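Local structure of pyocyanin demethylase (Mycobacterium fortuitum subsp. fortuitum DSM 46621 = ATCC 6841, 5K21) at residues B[19-24]-B[124-129]; B[40-45]-B[54-59]; B[83-88]-B[107-112]; B[97-102]-B[113-118]. The protein catalyses the tautomerizing demethylation of pyocyanin, a pigment of Pseudomonas aeruginosa, and by degrading it inhibits that bacterium's biofilms. All blocks are in the same frame, centred on the assembly; numbering follows the deposited sequence.

Interaction 1. Residues B[19-24]-B[124-129]. With 6QF (phenazin-1-ol), chain F.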
loop_
_atom_site.group_PDB
_atom_site.type_symbol
_atom_site.label_atom_id
_atom_site.label_comp_id
_atom_site.label_asym_id
_atom_site.label_seq_id
_atom_site.Cartn_x
_atom_site.Cartn_y
_atom_site.Cartn_z
ATOM N N VAL B 19 -0.476 14.381 17.231
ATOM C CA VAL B 19 -0.812 12.995 16.936
ATOM C C VAL B 19 -0.867 12.221 18.246
ATOM O O VAL B 19 0.076 12.271 19.046
ATOM C CB VAL B 19 0.207 12.381 15.957
ATOM C CG1 VAL B 19 -0.191 10.985 15.550
ATOM C CG2 VAL B 19 0.323 13.251 14.715
ATOM N N LYS B 20 -1.994 11.569 18.495
ATOM C CA LYS B 20 -2.159 10.694 19.650
ATOM C C LYS B 20 -2.429 9.282 19.148
ATOM O O LYS B 20 -3.423 9.061 18.455
ATOM C CB LYS B 20 -3.312 11.183 20.531
ATOM N N ASN B 21 -1.544 8.328 19.468
ATOM C CA ASN B 21 -1.805 6.948 19.077
ATOM C C ASN B 21 -3.138 6.500 19.661
ATOM O O ASN B 21 -3.389 6.662 20.856
ATOM C CB ASN B 21 -0.694 6.016 19.568
ATOM C CG ASN B 21 0.674 6.386 19.034
ATOM O OD1 ASN B 21 1.676 6.205 19.725
ATOM N ND2 ASN B 21 0.732 6.883 17.803
ATOM N N ASP B 22 -3.971 5.880 18.821
ATOM C CA ASP B 22 -5.309 5.453 19.223
ATOM C C ASP B 22 -5.313 3.943 19.467
ATOM O O ASP B 22 -5.411 3.506 20.613
ATOM C CB ASP B 22 -6.326 5.826 18.141
ATOM C CG ASP B 22 -7.751 5.623 18.564
ATOM O OD1 ASP B 22 -8.007 4.931 19.572
ATOM O OD2 ASP B 22 -8.643 6.162 17.866
ATOM N N GLN B 23 -5.212 3.146 18.411
ATOM C CA GLN B 23 -5.068 1.698 18.545
ATOM C C GLN B 23 -3.874 1.253 17.712
ATOM O O GLN B 23 -3.623 1.780 16.633
ATOM C CB GLN B 23 -6.326 0.942 18.093
ATOM C CG GLN B 23 -7.552 1.270 18.911
ATOM C CD GLN B 23 -8.797 0.523 18.477
ATOM O OE1 GLN B 23 -8.745 -0.337 17.610
ATOM N NE2 GLN B 23 -9.939 0.866 19.080
ATOM N N VAL B 24 -3.156 0.251 18.205
ATOM C CA VAL B 24 -1.951 -0.218 17.535
ATOM C C VAL B 24 -1.835 -1.717 17.718
ATOM O O VAL B 24 -2.140 -2.245 18.790
ATOM C CB VAL B 24 -0.693 0.479 18.087
ATOM C CG1 VAL B 24 0.567 -0.067 17.396
ATOM C CG2 VAL B 24 -0.817 2.011 17.958
ATOM N N PRO B 124 4.397 11.330 23.824
ATOM C CA PRO B 124 3.175 12.143 23.936
ATOM C C PRO B 124 3.184 13.388 23.065
ATOM O O PRO B 124 2.116 13.981 22.862
ATOM C CB PRO B 124 3.125 12.510 25.429
ATOM C CG PRO B 124 4.507 12.253 25.948
ATOM C CD PRO B 124 5.057 11.137 25.126
ATOM N N ASP B 125 4.334 13.787 22.526
ATOM C CA ASP B 125 4.452 15.014 21.749
ATOM C C ASP B 125 4.620 14.723 20.263
ATOM O O ASP B 125 5.185 15.534 19.522
ATOM C CB ASP B 125 5.610 15.867 22.260
ATOM C CG ASP B 125 5.424 16.288 23.701
ATOM O OD1 ASP B 125 4.258 16.369 24.144
ATOM O OD2 ASP B 125 6.436 16.529 24.392
ATOM N N GLU B 126 4.117 13.577 19.812
ATOM C CA GLU B 126 4.246 13.226 18.409
ATOM C C GLU B 126 3.534 14.261 17.552
ATOM O O GLU B 126 2.427 14.700 17.872
ATOM C CB GLU B 126 3.650 11.842 18.144
ATOM C CG GLU B 126 3.842 11.407 16.704
ATOM C CD GLU B 126 3.386 9.993 16.437
ATOM O OE1 GLU B 126 3.281 9.188 17.392
ATOM O OE2 GLU B 126 3.142 9.684 15.257
ATOM N N LYS B 127 4.169 14.632 16.447
ATOM C CA LYS B 127 3.610 15.605 15.523
ATOM C C LYS B 127 3.898 15.181 14.095
ATOM O O LYS B 127 4.876 14.475 13.825
ATOM C CB LYS B 127 4.194 17.003 15.743
ATOM C CG LYS B 127 3.877 17.628 17.083
ATOM C CD LYS B 127 4.408 19.060 17.148
ATOM C CE LYS B 127 4.097 19.740 18.476
ATOM N NZ LYS B 127 4.776 19.094 19.629
ATOM N N TYR B 128 3.007 15.595 13.199
ATOM C CA TYR B 128 3.233 15.558 11.764
ATOM C C TYR B 128 3.378 16.992 11.296
ATOM O O TYR B 128 2.504 17.828 11.580
ATOM C CB TYR B 128 2.071 14.943 10.994
ATOM C CG TYR B 128 1.680 13.547 11.333
ATOM C CD1 TYR B 128 2.583 12.656 11.868
ATOM C CD2 TYR B 128 0.379 13.111 11.081
ATOM C CE1 TYR B 128 2.203 11.350 12.177
ATOM C CE2 TYR B 128 -0.009 11.791 11.372
ATOM C CZ TYR B 128 0.909 10.925 11.915
ATOM O OH TYR B 128 0.533 9.618 12.209
ATOM N N GLU B 129 4.432 17.259 10.540
ATOM C CA GLU B 129 4.616 18.567 9.916
ATOM C C GLU B 129 4.525 18.375 8.408
ATOM O O GLU B 129 5.332 17.656 7.812
ATOM C CB GLU B 129 5.940 19.201 10.341
ATOM C CG GLU B 129 6.162 20.594 9.772
ATOM C CD GLU B 129 5.091 21.609 10.239
ATOM O OE1 GLU B 129 4.660 21.530 11.419
ATOM O OE2 GLU B 129 4.690 22.488 9.434
HETATM C C4 6QF F . 3.822 3.651 13.547
HETATM C C5 6QF F . 4.051 2.381 14.268
HETATM C C6 6QF F . 3.435 2.082 15.445
HETATM C C10 6QF F . 3.234 6.074 12.382
HETATM C C13 6QF F . 3.581 7.639 10.523
HETATM C C15 6QF F . 4.765 5.569 10.522
HETATM C C1 6QF F . 2.513 3.015 16.024
HETATM C C2 6QF F . 2.265 4.182 15.409
HETATM C C3 6QF F . 2.887 4.578 14.149
HETATM N N7 6QF F . 2.621 5.763 13.556
HETATM N N8 6QF F . 4.443 3.962 12.377
HETATM C C9 6QF F . 4.159 5.159 11.777
HETATM C C11 6QF F . 2.990 7.325 11.680
HETATM C C14 6QF F . 4.501 6.733 9.923
HETATM O O19 6QF F . 4.922 1.524 13.701
#

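Interaction 2. Residues B[40-45]-B[54-59]. With 6QF (phenazin-1-ol), chain F.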
loop_
_atom_site.group_PDB
_atom_site.type_symbol
_atom_site.label_atom_id
_atom_site.label_comp_id
_atom_site.label_asym_id
_atom_site.label_seq_id
_atom_site.Cartn_x
_atom_site.Cartn_y
_atom_site.Cartn_z
ATOM N N ASP B 40 3.454 -3.329 11.754
ATOM C CA ASP B 40 2.639 -2.542 12.663
ATOM C C ASP B 40 1.446 -2.009 11.903
ATOM O O ASP B 40 1.593 -1.492 10.792
ATOM C CB ASP B 40 3.410 -1.367 13.244
ATOM C CG ASP B 40 4.552 -1.786 14.124
ATOM O OD1 ASP B 40 4.670 -2.988 14.472
ATOM O OD2 ASP B 40 5.351 -0.889 14.462
ATOM N N ILE B 41 0.270 -2.106 12.518
ATOM C CA ILE B 41 -0.954 -1.532 11.979
ATOM C C ILE B 41 -1.503 -0.600 13.053
ATOM O O ILE B 41 -1.493 -0.947 14.236
ATOM C CB ILE B 41 -1.965 -2.629 11.581
ATOM C CG1 ILE B 41 -1.369 -3.470 10.432
ATOM C CG2 ILE B 41 -3.289 -2.020 11.146
ATOM C CD1 ILE B 41 -2.101 -4.748 10.106
ATOM N N PHE B 42 -1.891 0.613 12.666
ATOM C CA PHE B 42 -2.168 1.611 13.696
ATOM C C PHE B 42 -3.186 2.644 13.230
ATOM O O PHE B 42 -3.441 2.818 12.037
ATOM C CB PHE B 42 -0.889 2.337 14.101
ATOM C CG PHE B 42 -0.189 2.989 12.937
ATOM C CD1 PHE B 42 0.665 2.259 12.128
ATOM C CD2 PHE B 42 -0.440 4.308 12.619
ATOM C CE1 PHE B 42 1.288 2.854 11.031
ATOM C CE2 PHE B 42 0.163 4.894 11.541
ATOM C CZ PHE B 42 1.030 4.163 10.741
ATOM N N SER B 43 -3.740 3.353 14.214
ATOM C CA SER B 43 -4.615 4.490 14.000
ATOM C C SER B 43 -4.238 5.547 15.019
ATOM O O SER B 43 -3.721 5.230 16.096
ATOM C CB SER B 43 -6.108 4.125 14.142
ATOM O OG SER B 43 -6.381 3.476 15.379
ATOM N N ASP B 44 -4.507 6.801 14.671
ATOM C CA ASP B 44 -4.179 7.941 15.513
ATOM C C ASP B 44 -5.338 8.924 15.515
ATOM O O ASP B 44 -6.150 8.964 14.588
ATOM C CB ASP B 44 -2.923 8.670 15.033
ATOM C CG ASP B 44 -1.719 7.748 14.909
ATOM O OD1 ASP B 44 -1.050 7.515 15.932
ATOM O OD2 ASP B 44 -1.465 7.240 13.798
ATOM N N ILE B 45 -5.395 9.718 16.581
ATOM C CA ILE B 45 -6.269 10.884 16.683
ATOM C C ILE B 45 -5.433 12.121 16.379
ATOM O O ILE B 45 -4.345 12.297 16.940
ATOM C CB ILE B 45 -6.898 10.988 18.083
ATOM C CG1 ILE B 45 -7.791 9.784 18.384
ATOM C CG2 ILE B 45 -7.678 12.287 18.232
ATOM C CD1 ILE B 45 -9.042 9.749 17.558
ATOM N N GLY B 54 -9.197 15.285 13.087
ATOM C CA GLY B 54 -9.311 14.123 12.229
ATOM C C GLY B 54 -8.632 12.916 12.856
ATOM O O GLY B 54 -8.434 12.849 14.070
ATOM N N TYR B 55 -8.313 11.963 11.999
ATOM C CA TYR B 55 -7.744 10.700 12.448
ATOM C C TYR B 55 -6.950 10.121 11.294
ATOM O O TYR B 55 -7.004 10.620 10.164
ATOM C CB TYR B 55 -8.837 9.742 12.925
ATOM C CG TYR B 55 -9.923 9.519 11.905
ATOM C CD1 TYR B 55 -9.817 8.508 10.967
ATOM C CD2 TYR B 55 -11.055 10.329 11.883
ATOM C CE1 TYR B 55 -10.800 8.301 10.038
ATOM C CE2 TYR B 55 -12.047 10.136 10.951
ATOM C CZ TYR B 55 -11.912 9.114 10.029
ATOM O OH TYR B 55 -12.889 8.912 9.087
ATOM N N ASP B 56 -6.206 9.054 11.579
ATOM C CA ASP B 56 -5.467 8.419 10.510
ATOM C C ASP B 56 -5.419 6.920 10.757
ATOM O O ASP B 56 -5.871 6.405 11.794
ATOM C CB ASP B 56 -4.055 9.030 10.326
ATOM C CG ASP B 56 -3.094 8.723 11.477
ATOM O OD1 ASP B 56 -3.182 7.631 12.099
ATOM O OD2 ASP B 56 -2.234 9.594 11.753
ATOM N N GLY B 57 -4.949 6.242 9.728
ATOM C CA GLY B 57 -4.754 4.808 9.764
ATOM C C GLY B 57 -3.621 4.451 8.836
ATOM O O GLY B 57 -3.430 5.087 7.798
ATOM N N GLY B 58 -2.854 3.435 9.218
ATOM C CA GLY B 58 -1.695 3.099 8.425
ATOM C C GLY B 58 -1.129 1.749 8.792
ATOM O O GLY B 58 -1.578 1.086 9.737
ATOM N N ALA B 59 -0.106 1.375 8.026
ATOM C CA ALA B 59 0.569 0.100 8.190
ATOM C C ALA B 59 2.037 0.295 7.863
ATOM O O ALA B 59 2.376 1.031 6.929
ATOM C CB ALA B 59 -0.062 -0.966 7.282
HETATM C C4 6QF F . 3.822 3.651 13.547
HETATM C C5 6QF F . 4.051 2.381 14.268
HETATM C C6 6QF F . 3.435 2.082 15.445
HETATM C C10 6QF F . 3.234 6.074 12.382
HETATM C C13 6QF F . 3.581 7.639 10.523
HETATM C C15 6QF F . 4.765 5.569 10.522
HETATM C C1 6QF F . 2.513 3.015 16.024
HETATM C C2 6QF F . 2.265 4.182 15.409
HETATM C C3 6QF F . 2.887 4.578 14.149
HETATM N N7 6QF F . 2.621 5.763 13.556
HETATM N N8 6QF F . 4.443 3.962 12.377
HETATM C C9 6QF F . 4.159 5.159 11.777
HETATM C C11 6QF F . 2.990 7.325 11.680
HETATM C C14 6QF F . 4.501 6.733 9.923
HETATM O O19 6QF F . 4.922 1.524 13.701
#

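Interaction 3. Residues B[83-88]-B[107-112]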
loop_
_atom_site.group_PDB
_atom_site.type_symbol
_atom_site.label_atom_id
_atom_site.label_comp_id
_atom_site.label_asym_id
_atom_site.label_seq_id
_atom_site.Cartn_x
_atom_site.Cartn_y
_atom_site.Cartn_z
ATOM N N GLY B 83 -10.659 16.750 3.544
ATOM C CA GLY B 83 -10.302 15.692 2.623
ATOM C C GLY B 83 -9.264 14.786 3.251
ATOM O O GLY B 83 -8.886 14.951 4.405
ATOM N N GLU B 84 -8.792 13.837 2.452
ATOM C CA GLU B 84 -7.789 12.888 2.893
ATOM C C GLU B 84 -6.418 13.235 2.335
ATOM O O GLU B 84 -6.287 13.872 1.292
ATOM C CB GLU B 84 -8.168 11.476 2.452
ATOM C CG GLU B 84 -9.382 10.911 3.208
ATOM C CD GLU B 84 -9.700 9.491 2.784
ATOM O OE1 GLU B 84 -10.147 8.698 3.634
ATOM O OE2 GLU B 84 -9.478 9.165 1.602
ATOM N N ILE B 85 -5.390 12.758 3.028
ATOM C CA ILE B 85 -4.008 12.921 2.599
ATOM C C ILE B 85 -3.329 11.560 2.685
ATOM O O ILE B 85 -3.447 10.866 3.700
ATOM C CB ILE B 85 -3.257 13.962 3.447
ATOM C CG1 ILE B 85 -3.946 15.320 3.298
ATOM C CG2 ILE B 85 -1.776 14.037 3.044
ATOM C CD1 ILE B 85 -3.424 16.402 4.221
ATOM N N PHE B 86 -2.630 11.187 1.621
ATOM C CA PHE B 86 -1.940 9.907 1.505
ATOM C C PHE B 86 -0.438 10.122 1.557
ATOM O O PHE B 86 0.085 11.009 0.888
ATOM C CB PHE B 86 -2.286 9.214 0.193
ATOM C CG PHE B 86 -3.750 9.148 -0.075
ATOM C CD1 PHE B 86 -4.627 8.791 0.919
ATOM C CD2 PHE B 86 -4.242 9.459 -1.328
ATOM C CE1 PHE B 86 -5.982 8.742 0.678
ATOM C CE2 PHE B 86 -5.586 9.425 -1.585
ATOM C CZ PHE B 86 -6.461 9.058 -0.595
ATOM N N ALA B 87 0.255 9.294 2.335
ATOM C CA ALA B 87 1.692 9.414 2.475
ATOM C C ALA B 87 2.325 8.033 2.547
ATOM O O ALA B 87 1.694 7.053 2.956
ATOM C CB ALA B 87 2.060 10.211 3.726
ATOM N N ARG B 88 3.600 7.972 2.175
ATOM C CA ARG B 88 4.333 6.715 2.244
ATOM C C ARG B 88 5.803 7.012 2.493
ATOM O O ARG B 88 6.303 8.091 2.169
ATOM C CB ARG B 88 4.171 5.883 0.971
ATOM C CG ARG B 88 4.778 6.539 -0.261
ATOM C CD ARG B 88 4.427 5.751 -1.504
ATOM N NE ARG B 88 5.203 4.518 -1.631
ATOM C CZ ARG B 88 4.824 3.476 -2.356
ATOM N NH1 ARG B 88 3.653 3.498 -2.988
ATOM N NH2 ARG B 88 5.598 2.401 -2.445
ATOM N N GLY B 107 -10.514 15.791 -1.878
ATOM C CA GLY B 107 -11.126 17.035 -1.442
ATOM C C GLY B 107 -10.168 18.181 -1.662
ATOM O O GLY B 107 -9.651 18.381 -2.761
ATOM N N GLU B 108 -9.923 18.953 -0.604
ATOM C CA GLU B 108 -8.988 20.066 -0.702
ATOM C C GLU B 108 -7.593 19.612 -1.094
ATOM O O GLU B 108 -6.827 20.412 -1.642
ATOM C CB GLU B 108 -8.926 20.820 0.625
ATOM N N TYR B 109 -7.242 18.355 -0.816
ATOM C CA TYR B 109 -5.902 17.840 -1.049
ATOM C C TYR B 109 -5.821 16.982 -2.292
ATOM O O TYR B 109 -4.817 16.295 -2.491
ATOM C CB TYR B 109 -5.434 17.059 0.176
ATOM C CG TYR B 109 -5.696 17.863 1.415
ATOM C CD1 TYR B 109 -4.963 19.016 1.672
ATOM C CD2 TYR B 109 -6.729 17.529 2.286
ATOM C CE1 TYR B 109 -5.212 19.793 2.780
ATOM C CE2 TYR B 109 -6.992 18.310 3.407
ATOM C CZ TYR B 109 -6.224 19.440 3.645
ATOM O OH TYR B 109 -6.450 20.224 4.740
ATOM N N ALA B 110 -6.842 17.021 -3.142
ATOM C CA ALA B 110 -6.756 16.350 -4.423
ATOM C C ALA B 110 -5.528 16.854 -5.174
ATOM O O ALA B 110 -5.192 18.043 -5.124
ATOM C CB ALA B 110 -8.024 16.604 -5.237
ATOM N N ASN B 111 -4.849 15.945 -5.866
ATOM C CA ASN B 111 -3.659 16.304 -6.636
ATOM C C ASN B 111 -2.575 16.922 -5.751
ATOM O O ASN B 111 -1.737 17.695 -6.221
ATOM C CB ASN B 111 -4.017 17.259 -7.781
ATOM N N SER B 112 -2.576 16.599 -4.461
ATOM C CA SER B 112 -1.532 17.093 -3.581
ATOM C C SER B 112 -0.265 16.279 -3.745
ATOM O O SER B 112 -0.304 15.072 -3.977
ATOM C CB SER B 112 -1.958 17.016 -2.112
ATOM O OG SER B 112 -2.819 18.079 -1.767
#

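Interaction 4. Residues B[97-102]-B[113-118]. With 6QF (phenazin-1-ol), chain F.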
loop_
_atom_site.group_PDB
_atom_site.type_symbol
_atom_site.label_atom_id
_atom_site.label_comp_id
_atom_site.label_asym_id
_atom_site.label_seq_id
_atom_site.Cartn_x
_atom_site.Cartn_y
_atom_site.Cartn_z
ATOM N N PRO B 97 13.251 11.807 13.770
ATOM C CA PRO B 97 12.270 12.289 12.800
ATOM C C PRO B 97 12.498 11.604 11.464
ATOM O O PRO B 97 13.632 11.331 11.073
ATOM C CB PRO B 97 12.558 13.792 12.704
ATOM C CG PRO B 97 13.397 14.129 13.874
ATOM C CD PRO B 97 14.126 12.885 14.268
ATOM N N PHE B 98 11.417 11.300 10.765
ATOM C CA PHE B 98 11.537 10.800 9.405
ATOM C C PHE B 98 10.481 11.466 8.546
ATOM O O PHE B 98 9.448 11.926 9.041
ATOM C CB PHE B 98 11.405 9.270 9.326
ATOM C CG PHE B 98 10.092 8.750 9.843
ATOM C CD1 PHE B 98 9.900 8.558 11.199
ATOM C CD2 PHE B 98 9.060 8.456 8.972
ATOM C CE1 PHE B 98 8.684 8.065 11.682
ATOM C CE2 PHE B 98 7.832 7.965 9.449
ATOM C CZ PHE B 98 7.660 7.778 10.802
ATOM N N THR B 99 10.769 11.539 7.254
ATOM C CA THR B 99 9.954 12.279 6.309
ATOM C C THR B 99 9.346 11.313 5.307
ATOM O O THR B 99 10.052 10.506 4.693
ATOM C CB THR B 99 10.772 13.355 5.611
ATOM O OG1 THR B 99 11.208 14.308 6.589
ATOM C CG2 THR B 99 9.931 14.070 4.542
ATOM N N MET B 100 8.041 11.402 5.166
ATOM C CA MET B 100 7.238 10.629 4.236
ATOM C C MET B 100 6.926 11.487 3.027
ATOM O O MET B 100 6.916 12.720 3.105
ATOM C CB MET B 100 5.921 10.175 4.882
ATOM C CG MET B 100 6.060 9.557 6.259
ATOM S SD MET B 100 4.471 8.948 6.875
ATOM C CE MET B 100 4.251 7.501 5.844
ATOM N N ALA B 101 6.725 10.829 1.900
ATOM C CA ALA B 101 6.285 11.499 0.694
ATOM C C ALA B 101 4.768 11.560 0.715
ATOM O O ALA B 101 4.110 10.545 0.950
ATOM C CB ALA B 101 6.779 10.768 -0.554
ATOM N N ILE B 102 4.218 12.755 0.502
ATOM C CA ILE B 102 2.783 12.871 0.282
ATOM C C ILE B 102 2.532 12.595 -1.189
ATOM O O ILE B 102 3.053 13.307 -2.055
ATOM C CB ILE B 102 2.264 14.259 0.679
ATOM C CG1 ILE B 102 2.309 14.418 2.197
ATOM C CG2 ILE B 102 0.838 14.452 0.161
ATOM C CD1 ILE B 102 1.971 15.832 2.664
ATOM N N LYS B 113 0.865 16.950 -3.602
ATOM C CA LYS B 113 2.149 16.297 -3.413
ATOM C C LYS B 113 2.845 17.007 -2.267
ATOM O O LYS B 113 2.403 18.064 -1.803
ATOM C CB LYS B 113 3.035 16.339 -4.667
ATOM C CG LYS B 113 2.464 15.647 -5.885
ATOM C CD LYS B 113 2.450 14.143 -5.667
ATOM C CE LYS B 113 1.975 13.390 -6.901
ATOM N NZ LYS B 113 1.922 11.909 -6.637
ATOM N N GLY B 114 3.961 16.446 -1.833
ATOM C CA GLY B 114 4.762 17.103 -0.827
ATOM C C GLY B 114 5.366 16.125 0.148
ATOM O O GLY B 114 5.728 15.002 -0.225
ATOM N N GLU B 115 5.538 16.562 1.390
ATOM C CA GLU B 115 6.245 15.768 2.375
ATOM C C GLU B 115 5.619 15.948 3.744
ATOM O O GLU B 115 4.949 16.944 4.035
ATOM C CB GLU B 115 7.725 16.131 2.409
ATOM C CG GLU B 115 7.982 17.515 2.837
ATOM C CD GLU B 115 9.427 17.893 2.639
ATOM O OE1 GLU B 115 10.296 17.063 2.962
ATOM O OE2 GLU B 115 9.686 19.015 2.152
ATOM N N LEU B 116 5.798 14.931 4.561
ATOM C CA LEU B 116 5.239 14.899 5.900
ATOM C C LEU B 116 6.308 14.355 6.830
ATOM O O LEU B 116 6.753 13.215 6.662
ATOM C CB LEU B 116 3.972 14.047 5.900
ATOM C CG LEU B 116 3.126 13.894 7.165
ATOM C CD1 LEU B 116 1.773 13.365 6.788
ATOM C CD2 LEU B 116 3.749 12.921 8.146
ATOM N N THR B 117 6.737 15.174 7.783
ATOM C CA THR B 117 7.790 14.779 8.700
ATOM C C THR B 117 7.183 14.398 10.041
ATOM O O THR B 117 6.470 15.194 10.667
ATOM C CB THR B 117 8.827 15.883 8.857
ATOM O OG1 THR B 117 9.443 16.114 7.585
ATOM C CG2 THR B 117 9.882 15.480 9.877
ATOM N N VAL B 118 7.497 13.198 10.485
ATOM C CA VAL B 118 7.001 12.658 11.748
ATOM C C VAL B 118 8.090 12.839 12.788
ATOM O O VAL B 118 9.219 12.379 12.597
ATOM C CB VAL B 118 6.630 11.185 11.609
ATOM C CG1 VAL B 118 6.070 10.635 12.938
ATOM C CG2 VAL B 118 5.660 10.995 10.486
HETATM C C4 6QF F . 3.822 3.651 13.547
HETATM C C5 6QF F . 4.051 2.381 14.268
HETATM C C6 6QF F . 3.435 2.082 15.445
HETATM C C10 6QF F . 3.234 6.074 12.382
HETATM C C13 6QF F . 3.581 7.639 10.523
HETATM C C15 6QF F . 4.765 5.569 10.522
HETATM C C1 6QF F . 2.513 3.015 16.024
HETATM C C2 6QF F . 2.265 4.182 15.409
HETATM C C3 6QF F . 2.887 4.578 14.149
HETATM N N7 6QF F . 2.621 5.763 13.556
HETATM N N8 6QF F . 4.443 3.962 12.377
HETATM C C9 6QF F . 4.159 5.159 11.777
HETATM C C11 6QF F . 2.990 7.325 11.680
HETATM C C14 6QF F . 4.501 6.733 9.923
HETATM O O19 6QF F . 4.922 1.524 13.701
#

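Interaction 1. Residues B[19-24]-B[124-129]
Val19 meets Tyr128 and Glu126 where the first and last strands of the barrel come together. The tight part of the seam is a CH-pi contact: CG2 of Val19 stands over the middle of the Tyr128 ring, 3.4 Å from its centroid and only 1° off the ring normal, and touches all six ring carbons almost equally. The two side chains cross at about a right angle. With CG1 of Val19 anti to the backbone N (chi1 -175°), the two methyls share the work: CG2 covers the ring, while CG1 lies 3.7 Å from Tyr128 OH and 3.6 Å from Glu126 OE2. Beside this packing, Val19 N donates to Glu126 O at 3.0 Å.

Toward Asn21 the fit is looser. Its ND2 reaches Glu126 OE1 at 3.5 Å in a weak hydrogen bond, with the amide and carboxylate planes 66° apart; its stronger partner is Asp44, on the neighbouring strand. Pro124 and Asp125 turn away into solvent, and beyond Asn21 the strand 19-24 diverges from the last strand. Bound phenazin-1-ol lies beside the seam, its C11 3.4 Å from Tyr128 OH, with Asn21 and Val24 farther along the ligand.

The seam thus separates two chemistries. An aliphatic methyl covers one face of the tyrosine, while the phenol oxygen, hydrogen-bonded to Asp56, and the Asn21 amide are held among carboxylates beside the phenazine. That places a compact polar cluster against one part of a flat aromatic ligand.

Interaction 2. Residues B[40-45]-B[54-59]
Phe42 sits between the backbone of Gly58 and the bound phenazin-1-ol, and tracing it outward shows how a strand pair can build a ligand wall. CB already lies 3.9 Å from C2 of the ligand. CG, placed between the backbone N and the carbonyl carbon (chi1 56°), is 3.7 Å from ligand C3, which lies over the centre of the ring. The ligand covers this face throughout. CD1 and CE1 lie against its C4 and N8, and on the opposite face also meet Gly58, CD1 at O and CE1 at C, each at 3.5 Å. CD2 and CE2 both approach the ligand's N7, CE2 to 3.3 Å, and CZ at the tip is 3.3 Å from C10. Gly58 CA makes a CH-pi contact with the face turned from the ligand; having no CB where Phe42 CZ comes in, this bare glycine admits the ring.

On the same side of the sheet, Asp44 and Asp56 cross obliquely with their carboxylate planes 80° apart. Asp44 OD2 lies 2.4 Å from Asp56 OD1, a very short separation to be read with caution. At the other end Asp40 OD2 accepts the ligand hydroxyl O19 at 2.6 Å.

Two pairs of backbone hydrogen bonds, at Phe42-Gly58 and Asp44-Asp56, hold the hairpin strands antiparallel. Strand 13-27 flanks it beyond 40-45, and strand 70-80 supplies Leu76 to Phe42 and Asp56; on the outer face, Ser43 OG hydrogen-bonds to Thr63 O of a neighbouring subunit, and Ile41 packs on Phe62 of that subunit.

Interaction 3. Residues B[83-88]-B[107-112]
Ile85 lies across the ring of Tyr109, the two side chains meeting obliquely, in a small case of a loop side chain resting on a barrel strand. CD1 of Ile85 stands 3.8 Å from the ring centroid and 6° off its normal, over the centre of one face. That reach follows from an extended end: chi2 of 172° carries CD1 away from the backbone, while CG1 settles nearer the root of the ring, 3.6 Å from Tyr109 CG. On the opposite face the ring is backed by its own neighbour, with Glu108 CB 4.1 Å above the plane.

At the ring edge, Gly83 C lies in the plane, 3.9 Å from Tyr109 CD2. At the root of the side chain, Glu84 O touches Tyr109 CB at 3.5 Å. Gly83 and Gly107 meet CA to CA at 4.4 Å, a closeness that suits residues lacking CB; the backbone angles of both also favour glycine. A type II turn shapes the loop, Tyr109 O accepting from both N and OG of Ser112.

This end of the barrel is the one away from the calcium loop. Leu80 of strand 70-80 and Ala82 also border Tyr109, Leu132 of the last strand touches both Tyr109 and Ile85, and Ile102 on neighbouring strand 98-105 touches Ile85.

Interaction 4. Residues B[97-102]-B[113-118]
Val118 rests on Phe98, and this pair sets the relief of the barrel's inner face. The two side chains run side by side; the branched CB of Val118 presses on the ring 3.6 Å above its plane, offset toward the rim. CG of Phe98, lodged between its backbone N and carbonyl carbon (chi1 60°), lets the ring lean over the partner strand. Its far edge then faces the ligand, CZ lying 3.4 Å from C14 of phenazin-1-ol in the ring plane. Met100 adds a sulfur bump at 3.8 Å from the same ligand atom, with SD also touching Leu116 CD2 and Val118 CG2.

Farther along, Ile102 fills the hollow at Gly114, which has no side chain: its CB meets Gly114 O and C, its CD1 reaches Glu115 O at 3.5 Å, and CG1 meets Leu116 CB. The outward face carries more polar groups. Thr99 OG1 and Thr117 OG1 share a 2.7 Å hydrogen bond, beside which the methyl CG2 of Thr99 rests against the Glu115 side chain.

Backbone bonds from Phe98 to Ile102 tie the hairpin, the last of them weak at Gly114 N. Chemically, the ligand here meets carbon and sulfur surfaces rather than hydrogen-bonding groups, which suggests recognition by shape and dispersion at this end of the phenazine.

Strand 13-27 opens the barrel, and interaction 1 closes its longest loop by joining 19-24 to 124-129, so the other three contacts all fall within that span. Interaction 2 closes the short hairpin loop between 40-45 and 54-59 and is finished before the next begins. Interactions 3 and 4 then cross: 3 closes the span from 83-88 to 107-112, and 4, opening within it, closes the hairpin of strands 98-105 and 114-119. Interaction 1 touches interactions 2 and 4, as neighbouring strands; 3 touches 4. Interactions 1, 2 and 4 all touch the phenazine, 2 and 4 from opposite sides of the chain's centre, while interaction 3 joins the 107-112 loop to strand 83-92 at one barrel end.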